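Local coordinates for protein exodeoxyribonuclease (Neisseria meningitidis, PDB 2JC5) that probably cleaves the DNA backbone at apurinic or apyrimidinic sites during repair, with the help of magnesium or manganese ions, at residues E117-Q120 against Q121-Y124; G164-N168 against S169-P173; D128-Y131 against P132-A136; I152-Q155 against N156-K160. All blocks are in the same frame, centred on the assembly; numbering follows the deposited sequence. Where two conformers were deposited one is given.

In the fold
Along the chain the order is interaction 1, 3, 4 and 2. Interactions 1 and 3 share helix 117-139, their centres about 17 Å apart; this helix connects parallel neighbours 103-109 and 143-147 of one sheet. Interactions 4 and 2 are folds of the long loop between strand 143-147 and helix 173-184, with centres about 10 Å apart and a probable hydrogen bond from Ala153 N to Gly170 O. Interactions 1 and 2, whose centres lie about 14 Å apart, meet through Ser169, Gln120 and Lys123 and both touch bicine. The helix start and the loop thus build one side of the pocket beside the predicted active site, whereas interaction 3 lies farther along the helix.

Interaction 1: E117-Q120 against Q121-Y124; sequences EERQ and QVKY. With BCN (bicine), chain C.
Gln120 and Tyr124 meet one turn apart in the first turns of helix 117-139, the helix of the beta-alpha-beta unit formed with strands 103-109 and 143-147. Gln120 NE2 lies over one face of the Tyr124 ring, offset toward the rim and 3.4 Å from CZ, with the amide inclined at 64° to the ring. The amide itself is satisfied beyond this helix: OE1 pairs with Ser169 OG, and NE2 donates to Glu175 OE2. Regular i to i+4 bonds satisfy the main chain, among them Gln121 N to Glu117 O at 2.8 Å and Tyr124 N to Gln120 O at 2.9 Å. On another side of the helix, Val122 CG1 rests over a face of the Arg119 guanidinium, 3.8 Å from CZ, while NH1 forms a salt bridge with Glu92. Gln121 NE2 points in its amide plane at Glu117 OE2, 3.2 Å away; both residues have alternative conformers, so this bond represents one state. Lys123 is fully extended, which carries its ammonium group to the acceptors Glu175 OE2, Asn151 O and Ser169 OG, and to bicine, whose carboxylate O21 lies 2.9 Å from Lys123 NZ.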
loop_
_atom_site.group_PDB
_atom_site.type_symbol
_atom_site.label_atom_id
_atom_site.label_comp_id
_atom_site.label_asym_id
_atom_site.label_seq_id
_atom_site.Cartn_x
_atom_site.Cartn_y
_atom_site.Cartn_z
ATOM N N GLU A 117 22.341 5.972 1.423
ATOM C CA GLU A 117 22.361 5.541 2.828
ATOM C C GLU A 117 21.503 6.439 3.720
ATOM O O GLU A 117 20.824 5.938 4.617
ATOM C CB GLU A 117 23.796 5.470 3.363
ATOM C CG GLU A 117 23.920 4.968 4.812
ATOM C CD GLU A 117 23.300 3.599 5.042
ATOM O OE1 GLU A 117 23.335 2.752 4.125
ATOM O OE2 GLU A 117 22.782 3.367 6.154
ATOM N N GLU A 118 21.498 7.747 3.472
ATOM C CA GLU A 118 20.618 8.648 4.220
ATOM C C GLU A 118 19.159 8.214 4.155
ATOM O O GLU A 118 18.430 8.304 5.147
ATOM C CB GLU A 118 20.693 10.086 3.693
ATOM C CG GLU A 118 21.996 10.796 3.912
ATOM C CD GLU A 118 22.008 12.171 3.267
ATOM O OE1 GLU A 118 20.911 12.741 3.047
ATOM O OE2 GLU A 118 23.110 12.683 2.985
ATOM N N ARG A 119 18.716 7.760 2.979
ATOM C CA ARG A 119 17.327 7.372 2.831
ATOM C C ARG A 119 17.117 5.989 3.433
ATOM O O ARG A 119 16.056 5.723 3.990
ATOM C CB ARG A 119 16.868 7.437 1.365
ATOM C CG ARG A 119 16.793 8.856 0.801
ATOM C CD ARG A 119 15.906 9.788 1.627
ATOM N NE ARG A 119 14.542 9.280 1.731
ATOM C CZ ARG A 119 13.549 9.891 2.365
ATOM N NH1 ARG A 119 13.754 11.048 2.985
ATOM N NH2 ARG A 119 12.335 9.365 2.366
ATOM N N GLN A 120 18.116 5.116 3.373
ATOM C CA GLN A 120 17.994 3.835 4.097
ATOM C C GLN A 120 17.840 4.116 5.578
ATOM O O GLN A 120 17.080 3.458 6.254
ATOM C CB GLN A 120 19.128 2.845 3.821
ATOM C CG GLN A 120 18.995 1.488 4.537
ATOM C CD GLN A 120 17.822 0.679 4.004
ATOM O OE1 GLN A 120 17.646 0.596 2.801
ATOM N NE2 GLN A 120 17.015 0.106 4.888
ATOM N N GLN A 121 18.560 5.117 6.085
ATOM C CA GLN A 121 18.401 5.492 7.496
ATOM C C GLN A 121 17.027 6.059 7.807
ATOM O O GLN A 121 16.429 5.704 8.817
ATOM C CB GLN A 121 19.502 6.458 7.935
ATOM C CG GLN A 121 20.827 5.764 8.132
ATOM C CD GLN A 121 20.772 4.713 9.238
ATOM O OE1 GLN A 121 20.307 4.978 10.355
ATOM N NE2 GLN A 121 21.240 3.509 8.926
ATOM N N VAL A 122 16.510 6.928 6.946
ATOM C CA VAL A 122 15.115 7.400 7.095
ATOM C C VAL A 122 14.156 6.207 7.117
ATOM O O VAL A 122 13.239 6.159 7.930
ATOM C CB VAL A 122 14.690 8.396 5.971
ATOM C CG1 VAL A 122 13.183 8.661 5.990
ATOM C CG2 VAL A 122 15.487 9.693 6.097
ATOM N N LYS A 123 14.376 5.241 6.219
ATOM C CA LYS A 123 13.525 4.082 6.146
ATOM C C LYS A 123 13.556 3.329 7.465
ATOM O O LYS A 123 12.511 2.994 8.008
ATOM C CB LYS A 123 13.936 3.194 4.969
ATOM C CG LYS A 123 13.098 1.946 4.763
ATOM C CD LYS A 123 13.568 1.209 3.522
ATOM C CE LYS A 123 12.660 0.080 3.144
ATOM N NZ LYS A 123 13.201 -0.780 2.030
ATOM N N TYR A 124 14.751 3.085 8.006
ATOM C CA TYR A 124 14.831 2.403 9.299
ATOM C C TYR A 124 14.194 3.207 10.426
ATOM O O TYR A 124 13.536 2.629 11.273
ATOM C CB TYR A 124 16.269 2.048 9.671
ATOM C CG TYR A 124 16.830 0.830 8.963
ATOM C CD1 TYR A 124 16.101 -0.355 8.898
ATOM C CD2 TYR A 124 18.113 0.842 8.423
ATOM C CE1 TYR A 124 16.620 -1.490 8.298
ATOM C CE2 TYR A 124 18.650 -0.297 7.823
ATOM C CZ TYR A 124 17.882 -1.453 7.755
ATOM O OH TYR A 124 18.394 -2.584 7.161
HETATM N N1 BCN C . 13.102 -0.974 -3.813
HETATM C C1 BCN C . 12.869 -0.850 -2.355
HETATM C C2 BCN C . 13.675 0.259 -1.724
HETATM O O21 BCN C . 13.467 0.516 -0.503
HETATM O O22 BCN C . 14.499 0.873 -2.421
HETATM C C3 BCN C . 11.952 -0.547 -4.623
HETATM C C4 BCN C . 12.086 0.931 -4.935
HETATM O O4 BCN C . 13.369 1.263 -5.523
HETATM C C5 BCN C . 13.519 -2.375 -4.174
HETATM C C6 BCN C . 14.434 -2.369 -5.392
HETATM O O6 BCN C . 15.357 -1.280 -5.363
#

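Interaction 2: G164-N168 against S169-P173; sequences GNQKN and SGFLP. With BCN (bicine), chain C.
Phe171 N donates to Asn168 O across 3.0 Å and so closes a type II beta turn over Ser169 and Gly170. Phe171 CB also comes within 3.5 Å of Asn165 O, which lies near the plane of the ring, at its edge. That same oxygen accepts Asn168 N at 3.0 Å, the bond of a type I turn from Asn165 to Asn168, so two turns follow head to tail with Asn168 in both. Gln166 runs alongside the phenylalanine, its CG 3.9 Å from Phe171 CD2, and its amide plane stands nearly perpendicular to the ring; NE2 makes a weak bond to Trp162 O. Leu172 folds back instead onto the main chain, with CD2 3.4 Å from Lys167 C.

The second shell fixes these positions. Leu159, Trp162 and Trp218 pack on Phe171, and Glu175 OE1 accepts both Gly170 N and Leu172 N, tying the turn to helix 173-184, at whose N-cap position Leu172 stands. Gly170 takes a positive phi of 108°, where a CB would press on the carbonyl O of Ser169 and also crowd bicine C5. In the conformer given, Ser169 OG is 3.0 Å from bicine O21 and also bonds Gln120 and Lys123. Two consecutive beta turns lead into the N-cap of helix 173-184, and the second places Ser169 in the bicine pocket.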
loop_
_atom_site.group_PDB
_atom_site.type_symbol
_atom_site.label_atom_id
_atom_site.label_comp_id
_atom_site.label_asym_id
_atom_site.label_seq_id
_atom_site.Cartn_x
_atom_site.Cartn_y
_atom_site.Cartn_z
ATOM N N GLY A 164 20.536 -12.527 -5.307
ATOM C CA GLY A 164 21.348 -11.371 -5.612
ATOM C C GLY A 164 20.943 -10.057 -5.001
ATOM O O GLY A 164 21.546 -9.026 -5.297
ATOM N N ASN A 165 19.915 -10.084 -4.161
ATOM C CA ASN A 165 19.373 -8.858 -3.569
ATOM C C ASN A 165 19.481 -8.757 -2.041
ATOM O O ASN A 165 18.937 -7.836 -1.442
ATOM C CB ASN A 165 17.897 -8.689 -4.001
ATOM C CG ASN A 165 17.748 -8.082 -5.388
ATOM O OD1 ASN A 165 17.110 -8.664 -6.283
ATOM N ND2 ASN A 165 18.288 -6.895 -5.560
ATOM N N GLN A 166 20.246 -9.642 -1.415
ATOM C CA GLN A 166 20.291 -9.651 0.043
ATOM C C GLN A 166 21.058 -8.485 0.669
ATOM O O GLN A 166 20.991 -8.282 1.881
ATOM C CB GLN A 166 20.847 -10.982 0.517
ATOM C CG GLN A 166 19.919 -12.133 0.207
ATOM C CD GLN A 166 20.557 -13.447 0.504
ATOM O OE1 GLN A 166 21.048 -13.651 1.605
ATOM N NE2 GLN A 166 20.613 -14.327 -0.483
ATOM N N LYS A 167 21.795 -7.734 -0.142
ATOM C CA LYS A 167 22.466 -6.505 0.305
ATOM C C LYS A 167 21.791 -5.253 -0.228
ATOM O O LYS A 167 22.338 -4.161 -0.107
ATOM C CB LYS A 167 23.927 -6.491 -0.166
ATOM C CG LYS A 167 24.748 -7.663 0.283
ATOM C CD LYS A 167 26.212 -7.429 -0.069
ATOM C CE LYS A 167 26.460 -7.433 -1.572
ATOM N NZ LYS A 167 27.894 -7.234 -1.902
ATOM N N ASN A 168 20.607 -5.401 -0.822
ATOM C CA ASN A 168 19.910 -4.261 -1.417
ATOM C C ASN A 168 18.644 -3.919 -0.665
ATOM O O ASN A 168 17.930 -4.814 -0.181
ATOM C CB ASN A 168 19.594 -4.533 -2.881
ATOM C CG ASN A 168 20.830 -4.729 -3.706
ATOM O OD1 ASN A 168 21.878 -4.157 -3.404
ATOM N ND2 ASN A 168 20.730 -5.544 -4.749
ATOM N N SER A 169 18.374 -2.621 -0.569
ATOM C CA SER A 169 17.191 -2.134 0.132
ATOM C C SER A 169 15.951 -2.784 -0.458
ATOM O O SER A 169 15.794 -2.856 -1.679
ATOM C CB SER A 169 17.067 -0.613 0.028
ATOM O OG SER A 169 16.049 -0.114 0.885
ATOM N N GLY A 170 15.089 -3.265 0.425
ATOM C CA GLY A 170 13.958 -4.078 0.054
ATOM C C GLY A 170 14.089 -5.525 0.428
ATOM O O GLY A 170 13.085 -6.199 0.563
ATOM N N PHE A 171 15.320 -6.008 0.607
ATOM C CA PHE A 171 15.536 -7.411 0.992
ATOM C C PHE A 171 16.714 -7.557 1.939
ATOM O O PHE A 171 17.347 -8.601 1.983
ATOM C CB PHE A 171 15.713 -8.285 -0.250
ATOM C CG PHE A 171 15.371 -9.744 -0.036
ATOM C CD1 PHE A 171 14.134 -10.118 0.426
ATOM C CD2 PHE A 171 16.295 -10.745 -0.314
ATOM C CE1 PHE A 171 13.825 -11.460 0.616
ATOM C CE2 PHE A 171 15.998 -12.065 -0.126
ATOM C CZ PHE A 171 14.776 -12.438 0.336
ATOM N N LEU A 172 16.987 -6.525 2.727
ATOM C CA LEU A 172 18.017 -6.588 3.766
ATOM C C LEU A 172 17.522 -7.427 4.942
ATOM O O LEU A 172 16.336 -7.439 5.259
ATOM C CB LEU A 172 18.381 -5.184 4.241
ATOM C CG LEU A 172 18.932 -4.242 3.194
ATOM C CD1 LEU A 172 18.984 -2.794 3.716
ATOM C CD2 LEU A 172 20.301 -4.753 2.787
ATOM N N PRO A 173 18.439 -8.145 5.607
ATOM C CA PRO A 173 18.058 -8.980 6.733
ATOM C C PRO A 173 17.233 -8.253 7.787
ATOM O O PRO A 173 16.234 -8.785 8.254
ATOM C CB PRO A 173 19.407 -9.428 7.303
ATOM C CG PRO A 173 20.312 -9.394 6.164
ATOM C CD PRO A 173 19.864 -8.280 5.270
HETATM N N1 BCN C . 13.102 -0.974 -3.813
HETATM C C1 BCN C . 12.869 -0.850 -2.355
HETATM C C2 BCN C . 13.675 0.259 -1.724
HETATM O O21 BCN C . 13.467 0.516 -0.503
HETATM O O22 BCN C . 14.499 0.873 -2.421
HETATM C C3 BCN C . 11.952 -0.547 -4.623
HETATM C C4 BCN C . 12.086 0.931 -4.935
HETATM O O4 BCN C . 13.369 1.263 -5.523
HETATM C C5 BCN C . 13.519 -2.375 -4.174
HETATM C C6 BCN C . 14.434 -2.369 -5.392
HETATM O O6 BCN C . 15.357 -1.280 -5.363
#

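Interaction 3: D128-Y131 against P132-A136; sequences DAFY and PMLEA
Phe130 and Leu134, one turn apart, form the apolar centre. Leu134 CG stands over one face of the Phe130 ring, 4.1 Å from its centroid and 25° off the normal, a CH-pi contact displaced toward the rim. The ring's edge is taken by Met133: SD sits 5.3 Å from the centroid and 79° off the normal, nearly in the ring plane, which makes a Met-aromatic contact. Phe130 CG is anti to the backbone N (chi1 -168°), a setting that swings the ring forward along the helix, its face to the leucine and its edge to the methionine. Phe95 of strand 95-100 packs against both Phe130 and Met133, while Trp178 and Val182 of helix 173-184 touch Leu134.

Tyr131 leaves the helix on the side of helix 173-184, and its ring meets that of Trp178 at an incline. At the polar edge, the main chain keeps two bonds across the junction, Leu134 N to Phe130 O and Glu135 N to Tyr131 O, each 2.9 Å. Leu134 O accepts a hydrogen bond from Trp188 NE1. The preceding turn is different: Pro132 has no N-H to offer Asp128 O, its CD lies 3.0 Å from that oxygen, and Met133 N makes no bond to Ala129 O. This is a proline kink within helix 117-139, placed where the helix packs between strand 95-100 and helix 173-184.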
loop_
_atom_site.group_PDB
_atom_site.type_symbol
_atom_site.label_atom_id
_atom_site.label_comp_id
_atom_site.label_asym_id
_atom_site.label_seq_id
_atom_site.Cartn_x
_atom_site.Cartn_y
_atom_site.Cartn_z
ATOM N N ASP A 128 10.929 2.047 12.825
ATOM C CA ASP A 128 10.909 2.092 14.284
ATOM C C ASP A 128 9.786 2.948 14.834
ATOM O O ASP A 128 9.243 2.648 15.898
ATOM C CB ASP A 128 12.255 2.591 14.821
ATOM C CG ASP A 128 13.376 1.602 14.602
ATOM O OD1 ASP A 128 13.111 0.387 14.515
ATOM O OD2 ASP A 128 14.554 2.038 14.540
ATOM N N ALA A 129 9.422 4.013 14.119
ATOM C CA ALA A 129 8.300 4.873 14.530
ATOM C C ALA A 129 6.954 4.248 14.234
ATOM O O ALA A 129 5.990 4.482 14.943
ATOM C CB ALA A 129 8.392 6.250 13.860
ATOM N N PHE A 130 6.880 3.475 13.152
ATOM C CA PHE A 130 5.619 2.909 12.729
ATOM C C PHE A 130 5.268 1.623 13.468
ATOM O O PHE A 130 4.099 1.350 13.685
ATOM C CB PHE A 130 5.644 2.692 11.207
ATOM C CG PHE A 130 4.304 2.383 10.599
ATOM C CD1 PHE A 130 3.211 3.213 10.830
ATOM C CD2 PHE A 130 4.128 1.288 9.764
ATOM C CE1 PHE A 130 1.984 2.952 10.266
ATOM C CE2 PHE A 130 2.871 1.033 9.184
ATOM C CZ PHE A 130 1.813 1.856 9.454
ATOM N N TYR A 131 6.260 0.817 13.855
ATOM C CA TYR A 131 5.966 -0.424 14.587
ATOM C C TYR A 131 5.064 -0.245 15.828
ATOM O O TYR A 131 4.104 -0.980 15.989
ATOM C CB TYR A 131 7.256 -1.133 14.961
ATOM C CG TYR A 131 7.123 -2.535 15.491
ATOM C CD1 TYR A 131 7.146 -3.619 14.632
ATOM C CD2 TYR A 131 7.028 -2.784 16.861
ATOM C CE1 TYR A 131 7.091 -4.918 15.107
ATOM C CE2 TYR A 131 6.946 -4.084 17.346
ATOM C CZ TYR A 131 6.976 -5.150 16.465
ATOM O OH TYR A 131 6.913 -6.448 16.941
ATOM N N PRO A 132 5.369 0.718 16.714
ATOM C CA PRO A 132 4.452 0.917 17.847
ATOM C C PRO A 132 3.046 1.383 17.460
ATOM O O PRO A 132 2.084 1.130 18.202
ATOM C CB PRO A 132 5.149 1.992 18.691
ATOM C CG PRO A 132 6.535 2.046 18.202
ATOM C CD PRO A 132 6.540 1.598 16.783
ATOM N N MET A 133 2.909 2.048 16.315
ATOM C CA MET A 133 1.596 2.422 15.796
ATOM C C MET A 133 0.840 1.181 15.336
ATOM O O MET A 133 -0.349 1.044 15.590
ATOM C CB MET A 133 1.731 3.408 14.643
ATOM C CG MET A 133 2.319 4.725 15.071
ATOM S SD MET A 133 2.475 5.855 13.689
ATOM C CE MET A 133 0.825 5.796 13.008
ATOM N N LEU A 134 1.536 0.281 14.663
ATOM C CA LEU A 134 0.952 -1.003 14.270
ATOM C C LEU A 134 0.525 -1.830 15.486
ATOM O O LEU A 134 -0.514 -2.465 15.476
ATOM C CB LEU A 134 1.926 -1.792 13.402
ATOM C CG LEU A 134 2.114 -1.329 11.956
ATOM C CD1 LEU A 134 3.325 -2.002 11.350
ATOM C CD2 LEU A 134 0.858 -1.572 11.092
ATOM N N GLU A 135 1.326 -1.779 16.548
ATOM C CA GLU A 135 1.001 -2.463 17.785
ATOM C C GLU A 135 -0.247 -1.868 18.422
ATOM O O GLU A 135 -1.161 -2.588 18.799
ATOM C CB GLU A 135 2.178 -2.391 18.767
ATOM C CG GLU A 135 1.917 -3.214 20.024
ATOM C CD GLU A 135 3.147 -3.447 20.859
ATOM O OE1 GLU A 135 4.086 -2.626 20.775
ATOM O OE2 GLU A 135 3.142 -4.433 21.625
ATOM N N ALA A 136 -0.285 -0.552 18.536
ATOM C CA ALA A 136 -1.444 0.122 19.093
ATOM C C ALA A 136 -2.698 -0.123 18.266
ATOM O O ALA A 136 -3.768 -0.381 18.819
ATOM C CB ALA A 136 -1.175 1.608 19.222
#

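Interaction 4: I152-Q155 against N156-K160; sequences IAHQ and NIDLK
Gln155 and Asp158 bracket a short 3-10 turn, residues 156-158, in which Asp158 N donates to Gln155 O across 2.9 Å. The Asp158 side chain returns the grip: its OD2 receives Gln155 N at 2.8 Å on the anti lone pair, the one facing away from OD1. Two bonds between the same two residues, one through main chain alone and one through the carboxylate, hold the turn shut. A chi1 of -63° sets Asp158 CG beside its own backbone N and brings the carboxylate back over the start of the turn.

OD2 has a further donor in a water 2.7 Å away, which also donates to Gln155 OE1; that second link is only as sure as the modelled conformer, since two were deposited for Gln155. OD1 forms salt bridges with Arg219 and Arg193, so the buried carboxylate is satisfied at both oxygens, and the two arginines would be expected to favour its charged form. The apolar side is slighter. Ala153 CB lies 4.0 Å from Asp158 CB and 4.3 Å from Leu159 CD2, and Leu159 CD2 also comes within 3.7 Å of Gln155 O. Trp218 touches both Ala153 and Leu159.

An aspartate at the end of a 3-10 turn, accepting the N-H of the residue just before the turn, here anchors the loop that follows the predicted catalytic residues Asp149 and Asn151 to strand 217-225.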
loop_
_atom_site.group_PDB
_atom_site.type_symbol
_atom_site.label_atom_id
_atom_site.label_comp_id
_atom_site.label_asym_id
_atom_site.label_seq_id
_atom_site.Cartn_x
_atom_site.Cartn_y
_atom_site.Cartn_z
ATOM N N ILE A 152 9.420 -3.593 1.160
ATOM C CA ILE A 152 10.173 -4.726 1.723
ATOM C C ILE A 152 9.534 -6.014 1.203
ATOM O O ILE A 152 8.322 -6.162 1.293
ATOM C CB ILE A 152 10.137 -4.753 3.253
ATOM C CG1 ILE A 152 10.745 -3.479 3.848
ATOM C CG2 ILE A 152 10.880 -5.977 3.777
ATOM C CD1 ILE A 152 10.400 -3.300 5.323
ATOM N N ALA A 153 10.350 -6.905 0.642
ATOM C CA ALA A 153 9.961 -8.282 0.324
ATOM C C ALA A 153 10.367 -9.153 1.513
ATOM O O ALA A 153 11.485 -9.042 2.017
ATOM C CB ALA A 153 10.641 -8.761 -0.964
ATOM N N HIS A 154 9.476 -10.050 1.930
ATOM C CA HIS A 154 9.675 -10.752 3.196
ATOM C C HIS A 154 10.586 -11.983 3.090
ATOM O O HIS A 154 11.561 -12.093 3.834
ATOM C CB HIS A 154 8.303 -11.116 3.764
ATOM C CG HIS A 154 8.333 -11.757 5.113
ATOM N ND1 HIS A 154 7.281 -12.519 5.576
ATOM C CD2 HIS A 154 9.297 -11.821 6.060
ATOM C CE1 HIS A 154 7.584 -12.984 6.781
ATOM N NE2 HIS A 154 8.802 -12.580 7.095
ATOM N N GLN A 155 10.276 -12.882 2.162
ATOM C CA GLN A 155 10.915 -14.194 2.046
ATOM C C GLN A 155 11.421 -14.403 0.629
ATOM O O GLN A 155 11.097 -13.623 -0.254
ATOM C CB GLN A 155 9.894 -15.292 2.357
ATOM C CG GLN A 155 9.239 -15.183 3.720
ATOM C CD GLN A 155 8.411 -16.408 4.045
ATOM O OE1 GLN A 155 7.267 -16.537 3.608
ATOM N NE2 GLN A 155 8.994 -17.324 4.799
ATOM N N ASN A 156 12.170 -15.482 0.402
ATOM C CA ASN A 156 12.722 -15.747 -0.928
ATOM C C ASN A 156 11.638 -15.810 -2.001
ATOM O O ASN A 156 11.830 -15.331 -3.123
ATOM C CB ASN A 156 13.521 -17.051 -0.942
ATOM C CG ASN A 156 14.784 -16.983 -0.126
ATOM O OD1 ASN A 156 15.224 -15.919 0.270
ATOM N ND2 ASN A 156 15.388 -18.141 0.104
ATOM N N ILE A 157 10.504 -16.405 -1.645
ATOM C CA ILE A 157 9.374 -16.524 -2.569
ATOM C C ILE A 157 8.845 -15.173 -3.072
ATOM O O ILE A 157 8.208 -15.091 -4.122
ATOM C CB ILE A 157 8.219 -17.326 -1.913
ATOM C CG1 ILE A 157 7.126 -17.684 -2.914
ATOM C CG2 ILE A 157 7.618 -16.616 -0.710
ATOM C CD1 ILE A 157 6.000 -18.530 -2.371
ATOM N N ASP A 158 9.115 -14.124 -2.316
ATOM C CA ASP A 158 8.559 -12.797 -2.594
ATOM C C ASP A 158 9.321 -11.971 -3.635
ATOM O O ASP A 158 8.919 -10.854 -3.942
ATOM C CB ASP A 158 8.437 -12.043 -1.272
ATOM C CG ASP A 158 7.472 -12.706 -0.327
ATOM O OD1 ASP A 158 6.335 -12.986 -0.775
ATOM O OD2 ASP A 158 7.836 -12.942 0.849
ATOM N N LEU A 159 10.418 -12.495 -4.179
ATOM C CA LEU A 159 11.067 -11.820 -5.299
ATOM C C LEU A 159 11.792 -12.813 -6.206
ATOM O O LEU A 159 12.153 -13.919 -5.788
ATOM C CB LEU A 159 11.989 -10.698 -4.812
ATOM C CG LEU A 159 13.310 -11.108 -4.151
ATOM C CD1 LEU A 159 14.218 -9.907 -3.986
ATOM C CD2 LEU A 159 13.084 -11.796 -2.790
ATOM N N LYS A 160 11.975 -12.406 -7.457
ATOM C CA LYS A 160 12.566 -13.277 -8.467
ATOM C C LYS A 160 14.033 -13.556 -8.142
ATOM O O LYS A 160 14.476 -14.714 -8.178
ATOM C CB LYS A 160 12.443 -12.637 -9.849
ATOM C CG LYS A 160 13.222 -13.310 -10.996
ATOM C CD LYS A 160 12.876 -14.778 -11.211
ATOM C CE LYS A 160 11.480 -14.955 -11.745
ATOM N NZ LYS A 160 11.197 -16.378 -12.135
HETATM O O HOH W 1 6.036 -14.387 2.195
#